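DUF5037 domain-containing protein (PDB 4GL6) is of unknown function but folds as a single chain in which a four-stranded antiparallel sheet and a four-stranded mixed sheet are combined with helices. Local coordinates at residues 216-221 and 227-232; 154-159 and 236-241; 16-21 and 71-76. All blocks are in the same frame, centred on the assembly; numbering follows the deposited sequence.

Contact 1: residues 216-221 and 227-232; sequences FGTIMR and FDDNLE
One face of the Phe227 ring carries the methyl group of Met220, a selenomethionine: CE stands 4.2 Å from the ring centroid and 12° off the ring normal, a CH-pi contact. At the edge of the same ring, in its plane, lies Ile219 O, while Thr218 CG2 approaches Phe227 CD1 obliquely at 3.5 Å. The guanidinium of Arg221 has Ile219 CG2 on one face, toward its rim, and receives Asp228 at its edge. There Arg221 NE donates to Asp228 OD2 at 2.7 Å, a salt bridge, on the syn side of a carboxylate turned 42° from the guanidinium plane. An extended chain from CG to NE (chi2 -179°) takes the arginine head back over Ile219 to reach it.

Polar bonds line the path of residues 227-229 beside the strand. Asp228 N donates to Ile219 O at 2.8 Å, and Phe227 CA adds a CA-H...O contact to the same oxygen. Beside this, Thr218 OG1 donates to Asp229 OD2 at 2.9 Å, on its anti side, and the CB of Asp229 rests against the Phe216 ring.

The arrangement illustrates a strand bound by the connection that follows it. Strand 215-220 is an outermost strand of the mixed sheet, paired with strand 175-182; residues 227-230 run back beside it into helix 231-239, where Asn230 is the N-cap, and Tyr167 of helix 156-171 meets the Phe227 ring.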
loop_
_atom_site.group_PDB
_atom_site.type_symbol
_atom_site.label_atom_id
_atom_site.label_comp_id
_atom_site.label_asym_id
_atom_site.label_seq_id
_atom_site.Cartn_x
_atom_site.Cartn_y
_atom_site.Cartn_z
ATOM N N PHE A 216 11.045 -3.359 -12.095
ATOM C CA PHE A 216 10.161 -4.110 -12.955
ATOM C C PHE A 216 8.744 -3.711 -12.571
ATOM O O PHE A 216 8.385 -3.829 -11.404
ATOM C CB PHE A 216 10.395 -5.601 -12.732
ATOM C CG PHE A 216 9.423 -6.497 -13.447
ATOM C CD1 PHE A 216 9.441 -6.593 -14.830
ATOM C CD2 PHE A 216 8.527 -7.289 -12.730
ATOM C CE1 PHE A 216 8.562 -7.449 -15.501
ATOM C CE2 PHE A 216 7.649 -8.153 -13.389
ATOM C CZ PHE A 216 7.663 -8.230 -14.779
ATOM N N GLY A 217 7.965 -3.261 -13.566
ATOM C CA GLY A 217 6.577 -2.830 -13.407
ATOM C C GLY A 217 5.700 -3.594 -14.370
ATOM O O GLY A 217 5.948 -3.575 -15.580
ATOM N N THR A 218 4.691 -4.289 -13.852
ATOM C CA THR A 218 3.797 -5.069 -14.715
ATOM C C THR A 218 2.420 -5.178 -14.096
ATOM O O THR A 218 2.197 -4.724 -12.972
ATOM C CB THR A 218 4.371 -6.493 -15.021
ATOM O OG1 THR A 218 3.700 -7.067 -16.154
ATOM C CG2 THR A 218 4.267 -7.431 -13.817
ATOM N N ILE A 219 1.526 -5.804 -14.850
ATOM C CA ILE A 219 0.156 -6.015 -14.470
ATOM C C ILE A 219 -0.278 -7.411 -14.887
ATOM O O ILE A 219 0.193 -7.947 -15.911
ATOM C CB ILE A 219 -0.744 -4.965 -15.172
ATOM C CG1 ILE A 219 -2.197 -5.062 -14.668
ATOM C CG2 ILE A 219 -0.672 -5.081 -16.701
ATOM C CD1 ILE A 219 -3.127 -4.019 -15.250
HETATM N N MSE A 220 -1.111 -8.024 -14.052
HETATM C CA MSE A 220 -1.793 -9.287 -14.396
HETATM C C MSE A 220 -3.216 -8.797 -14.547
HETATM O O MSE A 220 -3.826 -8.341 -13.565
HETATM C CB MSE A 220 -1.688 -10.368 -13.329
HETATM C CG MSE A 220 -2.467 -11.627 -13.717
HETATM SE SE MSE A 220 -2.010 -13.188 -12.686
HETATM C CE MSE A 220 -0.206 -13.528 -13.296
ATOM N N ARG A 221 -3.712 -8.847 -15.779
ATOM C CA ARG A 221 -5.033 -8.327 -16.101
ATOM C C ARG A 221 -6.118 -9.268 -15.692
ATOM O O ARG A 221 -5.879 -10.446 -15.452
ATOM C CB ARG A 221 -5.157 -8.017 -17.594
ATOM C CG ARG A 221 -4.205 -6.926 -17.996
ATOM C CD ARG A 221 -4.319 -6.567 -19.456
ATOM N NE ARG A 221 -3.424 -5.460 -19.742
ATOM C CZ ARG A 221 -3.645 -4.185 -19.416
ATOM N NH1 ARG A 221 -4.763 -3.797 -18.776
ATOM N NH2 ARG A 221 -2.722 -3.273 -19.720
ATOM N N PHE A 227 1.359 -12.412 -16.373
ATOM C CA PHE A 227 1.642 -10.979 -16.379
ATOM C C PHE A 227 1.732 -10.519 -17.817
ATOM O O PHE A 227 1.994 -11.330 -18.714
ATOM C CB PHE A 227 3.000 -10.649 -15.747
ATOM C CG PHE A 227 3.078 -10.917 -14.276
ATOM C CD1 PHE A 227 2.261 -10.213 -13.382
ATOM C CD2 PHE A 227 4.016 -11.816 -13.758
ATOM C CE1 PHE A 227 2.334 -10.437 -12.014
ATOM C CE2 PHE A 227 4.095 -12.040 -12.385
ATOM C CZ PHE A 227 3.258 -11.349 -11.514
ATOM N N ASP A 228 1.572 -9.218 -18.040
ATOM C CA ASP A 228 1.715 -8.666 -19.396
ATOM C C ASP A 228 3.162 -8.729 -19.900
ATOM O O ASP A 228 3.392 -8.777 -21.110
ATOM C CB ASP A 228 1.172 -7.222 -19.506
ATOM C CG ASP A 228 -0.343 -7.153 -19.717
ATOM O OD1 ASP A 228 -1.081 -8.154 -19.532
ATOM O OD2 ASP A 228 -0.810 -6.068 -20.097
ATOM N N ASP A 229 4.113 -8.751 -18.970
ATOM C CA ASP A 229 5.537 -8.753 -19.278
ATOM C C ASP A 229 6.144 -10.118 -18.879
ATOM O O ASP A 229 6.091 -10.527 -17.714
ATOM C CB ASP A 229 6.172 -7.546 -18.581
ATOM C CG ASP A 229 5.552 -6.212 -19.049
ATOM O OD1 ASP A 229 5.664 -5.867 -20.251
ATOM O OD2 ASP A 229 4.937 -5.517 -18.213
ATOM N N ASN A 230 6.674 -10.817 -19.878
ATOM C CA ASN A 230 7.264 -12.140 -19.707
ATOM C C ASN A 230 8.615 -12.154 -18.951
ATOM O O ASN A 230 9.214 -11.103 -18.685
ATOM C CB ASN A 230 7.394 -12.851 -21.076
ATOM C CG ASN A 230 8.331 -12.136 -22.056
ATOM O OD1 ASN A 230 9.192 -11.345 -21.679
ATOM N ND2 ASN A 230 8.146 -12.411 -23.325
ATOM N N LEU A 231 9.083 -13.367 -18.643
ATOM C CA LEU A 231 10.369 -13.613 -17.972
ATOM C C LEU A 231 11.545 -12.851 -18.566
ATOM O O LEU A 231 12.378 -12.371 -17.830
ATOM C CB LEU A 231 10.705 -15.111 -18.010
ATOM C CG LEU A 231 12.056 -15.567 -17.445
ATOM C CD1 LEU A 231 12.112 -15.266 -15.955
ATOM C CD2 LEU A 231 12.343 -17.024 -17.778
ATOM N N GLU A 232 11.608 -12.761 -19.891
ATOM C CA GLU A 232 12.735 -12.102 -20.585
ATOM C C GLU A 232 12.768 -10.610 -20.272
ATOM O O GLU A 232 13.825 -10.067 -19.988
ATOM C CB GLU A 232 12.672 -12.371 -22.093
ATOM C CG GLU A 232 12.764 -13.868 -22.439
ATOM C CD GLU A 232 11.778 -14.259 -23.546
ATOM O OE1 GLU A 232 11.911 -13.801 -24.708
ATOM O OE2 GLU A 232 10.841 -15.031 -23.243
#

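Contact 2: residues 154-159 and 236-241; sequences KTDEEE and AAKQGK
Lys238 bridges two helices by charge: its NZ donates to Asp156 OD1 at 2.8 Å and to Glu159 OE1 at 2.7 Å, making a three-residue salt-bridge network. Each carboxylate oxygen is met nearly along its C-O bond. The lysine chain is extended throughout, with CG anti to the backbone N (chi1 -165°), and this full stretch lets it span the gap between the two segments, whose nearest CA atoms, those of Asp156 and Lys238, are 8.8 Å apart. Glu159, likewise extended beyond CG, comes from the opposite direction, whereas the shorter Asp156 slants across the lysine chain. Two acids near one ammonium group would be expected to stabilise its positive charge, and the lysine in turn should ease the repulsion between them.

Neutral donors serve the other oxygen: Glu159 OE2 is hydrogen-bonded to the hydroxyls of Tyr181 and Tyr163, so both oxygens of this buried carboxylate have partners. Apart from these bonds, the segments meet where Lys238 CD passes Asp156 OD1 at 3.4 Å.

Capping bonds shape the start of helix 156-171. Glu158 N donates to Thr155 OG1 at 3.3 Å, and Thr155 N donates to Glu158 OE1 at 2.8 Å. This reciprocal pair is a capping box, here in the same turn as the acids of an interhelical salt bridge: the first turn of one helix is tied to the last turn of helix 231-239.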
loop_
_atom_site.group_PDB
_atom_site.type_symbol
_atom_site.label_atom_id
_atom_site.label_comp_id
_atom_site.label_asym_id
_atom_site.label_seq_id
_atom_site.Cartn_x
_atom_site.Cartn_y
_atom_site.Cartn_z
ATOM N N LYS A 154 18.052 -17.128 -5.383
ATOM C CA LYS A 154 17.009 -17.844 -6.132
ATOM C C LYS A 154 17.180 -17.320 -7.562
ATOM O O LYS A 154 17.405 -16.131 -7.747
ATOM C CB LYS A 154 15.596 -17.659 -5.518
ATOM C CG LYS A 154 15.179 -18.912 -4.746
ATOM C CD LYS A 154 13.908 -18.884 -3.906
ATOM C CE LYS A 154 13.622 -20.300 -3.387
ATOM N NZ LYS A 154 12.472 -20.367 -2.437
ATOM N N THR A 155 17.151 -18.203 -8.565
ATOM C CA THR A 155 17.367 -17.795 -9.970
ATOM C C THR A 155 16.247 -16.863 -10.415
ATOM O O THR A 155 15.160 -16.866 -9.830
ATOM C CB THR A 155 17.432 -18.996 -10.958
ATOM O OG1 THR A 155 16.177 -19.679 -10.980
ATOM C CG2 THR A 155 18.546 -20.008 -10.595
ATOM N N ASP A 156 16.515 -16.054 -11.435
ATOM C CA ASP A 156 15.499 -15.142 -11.989
ATOM C C ASP A 156 14.185 -15.878 -12.336
ATOM O O ASP A 156 13.111 -15.367 -12.056
ATOM C CB ASP A 156 16.015 -14.437 -13.250
ATOM C CG ASP A 156 17.119 -13.401 -12.977
ATOM O OD1 ASP A 156 17.312 -12.936 -11.832
ATOM O OD2 ASP A 156 17.795 -13.031 -13.955
ATOM N N GLU A 157 14.300 -17.089 -12.888
ATOM C CA GLU A 157 13.155 -17.922 -13.287
ATOM C C GLU A 157 12.342 -18.269 -12.038
ATOM O O GLU A 157 11.135 -18.073 -12.019
ATOM C CB GLU A 157 13.601 -19.224 -14.011
ATOM C CG GLU A 157 14.197 -19.091 -15.423
ATOM C CD GLU A 157 15.551 -18.367 -15.516
ATOM O OE1 GLU A 157 16.290 -18.268 -14.502
ATOM O OE2 GLU A 157 15.880 -17.872 -16.618
ATOM N N GLU A 158 13.032 -18.767 -11.005
ATOM C CA GLU A 158 12.422 -19.126 -9.708
ATOM C C GLU A 158 11.735 -17.928 -9.052
ATOM O O GLU A 158 10.649 -18.062 -8.493
ATOM C CB GLU A 158 13.471 -19.714 -8.736
ATOM C CG GLU A 158 14.005 -21.101 -9.100
ATOM C CD GLU A 158 15.248 -21.536 -8.316
ATOM O OE1 GLU A 158 16.099 -20.699 -7.936
ATOM O OE2 GLU A 158 15.403 -22.753 -8.109
ATOM N N GLU A 159 12.366 -16.760 -9.136
ATOM C CA GLU A 159 11.828 -15.542 -8.536
ATOM C C GLU A 159 10.536 -15.119 -9.236
ATOM O O GLU A 159 9.526 -14.863 -8.577
ATOM C CB GLU A 159 12.882 -14.422 -8.584
ATOM C CG GLU A 159 12.509 -13.158 -7.819
ATOM C CD GLU A 159 13.597 -12.069 -7.788
ATOM O OE1 GLU A 159 14.768 -12.321 -8.184
ATOM O OE2 GLU A 159 13.260 -10.949 -7.324
ATOM N N ALA A 236 15.733 -8.499 -18.136
ATOM C CA ALA A 236 16.276 -7.256 -18.687
ATOM C C ALA A 236 16.045 -6.074 -17.724
ATOM O O ALA A 236 16.979 -5.312 -17.466
ATOM C CB ALA A 236 15.696 -6.959 -20.068
ATOM N N ALA A 237 14.830 -5.965 -17.178
ATOM C CA ALA A 237 14.473 -4.894 -16.222
ATOM C C ALA A 237 15.311 -4.941 -14.939
ATOM O O ALA A 237 15.767 -3.897 -14.452
ATOM C CB ALA A 237 13.002 -4.967 -15.868
ATOM N N LYS A 238 15.526 -6.158 -14.438
ATOM C CA LYS A 238 16.313 -6.433 -13.224
ATOM C C LYS A 238 17.800 -6.016 -13.384
ATOM O O LYS A 238 18.401 -5.611 -12.396
ATOM C CB LYS A 238 16.137 -7.917 -12.818
ATOM C CG LYS A 238 16.590 -8.280 -11.419
ATOM C CD LYS A 238 16.345 -9.757 -11.070
ATOM C CE LYS A 238 17.080 -10.142 -9.772
ATOM N NZ LYS A 238 17.120 -11.573 -9.361
ATOM N N GLN A 239 18.370 -6.104 -14.598
ATOM C CA GLN A 239 19.715 -5.520 -14.907
ATOM C C GLN A 239 19.603 -3.997 -15.133
ATOM O O GLN A 239 20.451 -3.264 -14.671
ATOM C CB GLN A 239 20.431 -6.146 -16.129
ATOM C CG GLN A 239 21.373 -7.294 -15.788
ATOM C CD GLN A 239 20.630 -8.496 -15.284
ATOM O OE1 GLN A 239 19.953 -9.176 -16.049
ATOM N NE2 GLN A 239 20.768 -8.783 -13.997
ATOM N N GLY A 240 18.571 -3.546 -15.856
ATOM C CA GLY A 240 18.332 -2.124 -16.162
ATOM C C GLY A 240 18.825 -1.799 -17.570
ATOM O O GLY A 240 19.916 -1.243 -17.711
ATOM N N LYS A 241 18.045 -2.159 -18.604
ATOM C CA LYS A 241 18.408 -1.885 -20.027
ATOM C C LYS A 241 17.238 -1.910 -21.044
ATOM O O LYS A 241 16.410 -2.822 -21.070
ATOM C CB LYS A 241 19.547 -2.813 -20.490
ATOM C CG LYS A 241 19.261 -4.302 -20.393
ATOM C CD LYS A 241 20.454 -5.110 -20.872
ATOM C CE LYS A 241 20.101 -6.580 -20.988
ATOM N NZ LYS A 241 21.227 -7.352 -21.573
#

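Contact 3: residues 16-21 and 71-76; sequences EEYGEE and IYDGYG
Tyr18 reaches across to Tyr75 and Asp73 from the last turn of helix 6-18. Its CB bond points toward the other segment, and with CG anti to the carbonyl carbon (chi1 -57°) the ring is carried over the side chain of Tyr75. Tyr18 CG lies 3.7 Å from Tyr75 CD2, which sits over the centre of one face of the Tyr18 ring; Glu17 CG lies over the centre of the opposite face, sandwiching the phenol. Farther out, Tyr18 CE2 packs against Tyr75 CB at 3.6 Å. The two rings are oblique, their planes at 40° and their centroids 4.7 Å apart, and the side chains slide past each other in opposite directions. At the tip, Tyr18 OH donates to Asp73 OD2 at 2.5 Å, on the syn side of the carboxylate.

Asp73 divides its oxygens between two tasks. OD2 also shares a hydrogen bond with Tyr13 OH, and Asp73 OD1 accepts from Tyr75 N at 3.0 Å in an Asx turn, closing the backbone around Gly74, the N-cap of helix 75-95. The residue that receives the Tyr18 hydroxyl thus also shapes the start of the helix. Tyr75 returns the exchange: Tyr75 OH donates to Glu20 OE2 at 3.0 Å, approaching from above the carboxylate plane.

These reciprocal bonds exemplify a helix end fastened to a helix start. Just beyond the Gly19 turn the chain enters strand 22-28 of the antiparallel sheet, and Phe22 and Phe54 from that sheet meet the Tyr75 ring. Just before Asp73, Ile71 and Tyr72 form a classic beta bulge opposite Ser57 of strand 54-59.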
loop_
_atom_site.group_PDB
_atom_site.type_symbol
_atom_site.label_atom_id
_atom_site.label_comp_id
_atom_site.label_asym_id
_atom_site.label_seq_id
_atom_site.Cartn_x
_atom_site.Cartn_y
_atom_site.Cartn_z
ATOM N N GLU A 16 -11.163 3.848 20.037
ATOM C CA GLU A 16 -12.555 3.554 20.400
ATOM C C GLU A 16 -13.265 2.703 19.342
ATOM O O GLU A 16 -14.038 1.826 19.693
ATOM C CB GLU A 16 -13.369 4.835 20.650
ATOM C CG GLU A 16 -13.032 5.556 21.955
ATOM C CD GLU A 16 -13.821 6.853 22.170
ATOM O OE1 GLU A 16 -14.478 7.346 21.224
ATOM O OE2 GLU A 16 -13.784 7.395 23.300
ATOM N N GLU A 17 -12.981 2.942 18.065
ATOM C CA GLU A 17 -13.636 2.204 16.976
ATOM C C GLU A 17 -13.089 0.786 16.757
ATOM O O GLU A 17 -13.862 -0.094 16.387
ATOM C CB GLU A 17 -13.547 3.002 15.661
ATOM C CG GLU A 17 -14.406 2.501 14.488
ATOM C CD GLU A 17 -15.914 2.628 14.694
ATOM O OE1 GLU A 17 -16.372 3.308 15.642
ATOM O OE2 GLU A 17 -16.667 2.052 13.880
ATOM N N TYR A 18 -11.791 0.560 16.998
ATOM C CA TYR A 18 -11.147 -0.729 16.661
ATOM C C TYR A 18 -10.431 -1.549 17.757
ATOM O O TYR A 18 -9.932 -2.634 17.450
ATOM C CB TYR A 18 -10.203 -0.486 15.458
ATOM C CG TYR A 18 -10.908 0.085 14.237
ATOM C CD1 TYR A 18 -11.941 -0.623 13.621
ATOM C CD2 TYR A 18 -10.542 1.312 13.682
ATOM C CE1 TYR A 18 -12.600 -0.126 12.504
ATOM C CE2 TYR A 18 -11.197 1.819 12.554
ATOM C CZ TYR A 18 -12.228 1.087 11.972
ATOM O OH TYR A 18 -12.900 1.528 10.865
ATOM N N GLY A 19 -10.350 -1.062 19.000
ATOM C CA GLY A 19 -9.736 -1.834 20.115
ATOM C C GLY A 19 -8.244 -1.660 20.381
ATOM O O GLY A 19 -7.832 -1.644 21.539
ATOM N N GLU A 20 -7.444 -1.558 19.318
ATOM C CA GLU A 20 -5.991 -1.332 19.408
ATOM C C GLU A 20 -5.721 0.143 19.605
ATOM O O GLU A 20 -6.626 0.961 19.459
ATOM C CB GLU A 20 -5.304 -1.677 18.090
ATOM C CG GLU A 20 -5.475 -3.086 17.608
ATOM C CD GLU A 20 -4.838 -3.269 16.254
ATOM O OE1 GLU A 20 -3.673 -2.850 16.054
ATOM O OE2 GLU A 20 -5.519 -3.841 15.391
ATOM N N GLU A 21 -4.464 0.485 19.884
ATOM C CA GLU A 21 -4.052 1.891 19.973
ATOM C C GLU A 21 -3.293 2.260 18.691
ATOM O O GLU A 21 -2.650 1.408 18.053
ATOM C CB GLU A 21 -3.298 2.249 21.260
ATOM C CG GLU A 21 -2.138 1.359 21.662
ATOM C CD GLU A 21 -1.487 1.790 22.975
ATOM O OE1 GLU A 21 -1.786 2.885 23.490
ATOM O OE2 GLU A 21 -0.660 1.026 23.508
ATOM N N ILE A 71 -14.653 11.254 7.261
ATOM C CA ILE A 71 -15.005 11.192 5.844
ATOM C C ILE A 71 -14.812 9.699 5.503
ATOM O O ILE A 71 -15.769 9.014 5.129
ATOM C CB ILE A 71 -14.159 12.139 4.977
ATOM C CG1 ILE A 71 -14.382 13.602 5.418
ATOM C CG2 ILE A 71 -14.528 11.963 3.502
ATOM C CD1 ILE A 71 -13.457 14.600 4.740
ATOM N N TYR A 72 -13.583 9.207 5.676
ATOM C CA TYR A 72 -13.267 7.768 5.574
ATOM C C TYR A 72 -11.970 7.490 6.337
ATOM O O TYR A 72 -10.925 7.995 5.937
ATOM C CB TYR A 72 -13.188 7.277 4.124
ATOM C CG TYR A 72 -12.789 5.829 4.025
ATOM C CD1 TYR A 72 -13.513 4.846 4.695
ATOM C CD2 TYR A 72 -11.690 5.429 3.261
ATOM C CE1 TYR A 72 -13.144 3.507 4.629
ATOM C CE2 TYR A 72 -11.313 4.091 3.190
ATOM C CZ TYR A 72 -12.043 3.134 3.879
ATOM O OH TYR A 72 -11.694 1.807 3.831
ATOM N N ASP A 73 -12.054 6.699 7.420
ATOM C CA ASP A 73 -10.889 6.440 8.311
ATOM C C ASP A 73 -9.701 5.687 7.725
ATOM O O ASP A 73 -8.599 5.726 8.288
ATOM C CB ASP A 73 -11.310 5.812 9.653
ATOM C CG ASP A 73 -11.913 4.403 9.534
ATOM O OD1 ASP A 73 -11.670 3.655 8.557
ATOM O OD2 ASP A 73 -12.629 4.030 10.491
ATOM N N GLY A 74 -9.952 4.995 6.615
ATOM C CA GLY A 74 -8.933 4.264 5.888
ATOM C C GLY A 74 -8.462 2.963 6.483
ATOM O O GLY A 74 -7.542 2.376 5.927
ATOM N N TYR A 75 -9.083 2.495 7.573
ATOM C CA TYR A 75 -8.588 1.310 8.271
ATOM C C TYR A 75 -8.941 0.014 7.595
ATOM O O TYR A 75 -8.117 -0.900 7.585
ATOM C CB TYR A 75 -8.975 1.282 9.766
ATOM C CG TYR A 75 -8.191 0.234 10.559
ATOM C CD1 TYR A 75 -6.788 0.258 10.580
ATOM C CD2 TYR A 75 -8.836 -0.782 11.279
ATOM C CE1 TYR A 75 -6.052 -0.693 11.273
ATOM C CE2 TYR A 75 -8.100 -1.741 11.985
ATOM C CZ TYR A 75 -6.705 -1.685 11.974
ATOM O OH TYR A 75 -5.924 -2.583 12.657
ATOM N N GLY A 76 -10.150 -0.087 7.046
ATOM C CA GLY A 76 -10.560 -1.301 6.305
ATOM C C GLY A 76 -9.631 -1.516 5.120
ATOM O O GLY A 76 -9.165 -2.629 4.840
#

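All three contacts are partly buried, yet they differ in chemistry. Contacts 1 and 2 share helix 231-239, its approach in one and its last turn in the other; their centres are 12 Å apart, and Leu231 packs on Glu157 between them. Contact 1 combines a buried phenylalanine packed on the selenomethionine with an exposed salt bridge at the edge of the mixed sheet, whereas contact 2 is almost wholly ionic, with a single buried residue. Contact 3 lies on the opposite side of the chain's centre, about 35 Å from contact 1 between centres, beside the antiparallel sheet; there tyrosine rings and hydroxyl-carboxylate hydrogen bonds replace salt bridges.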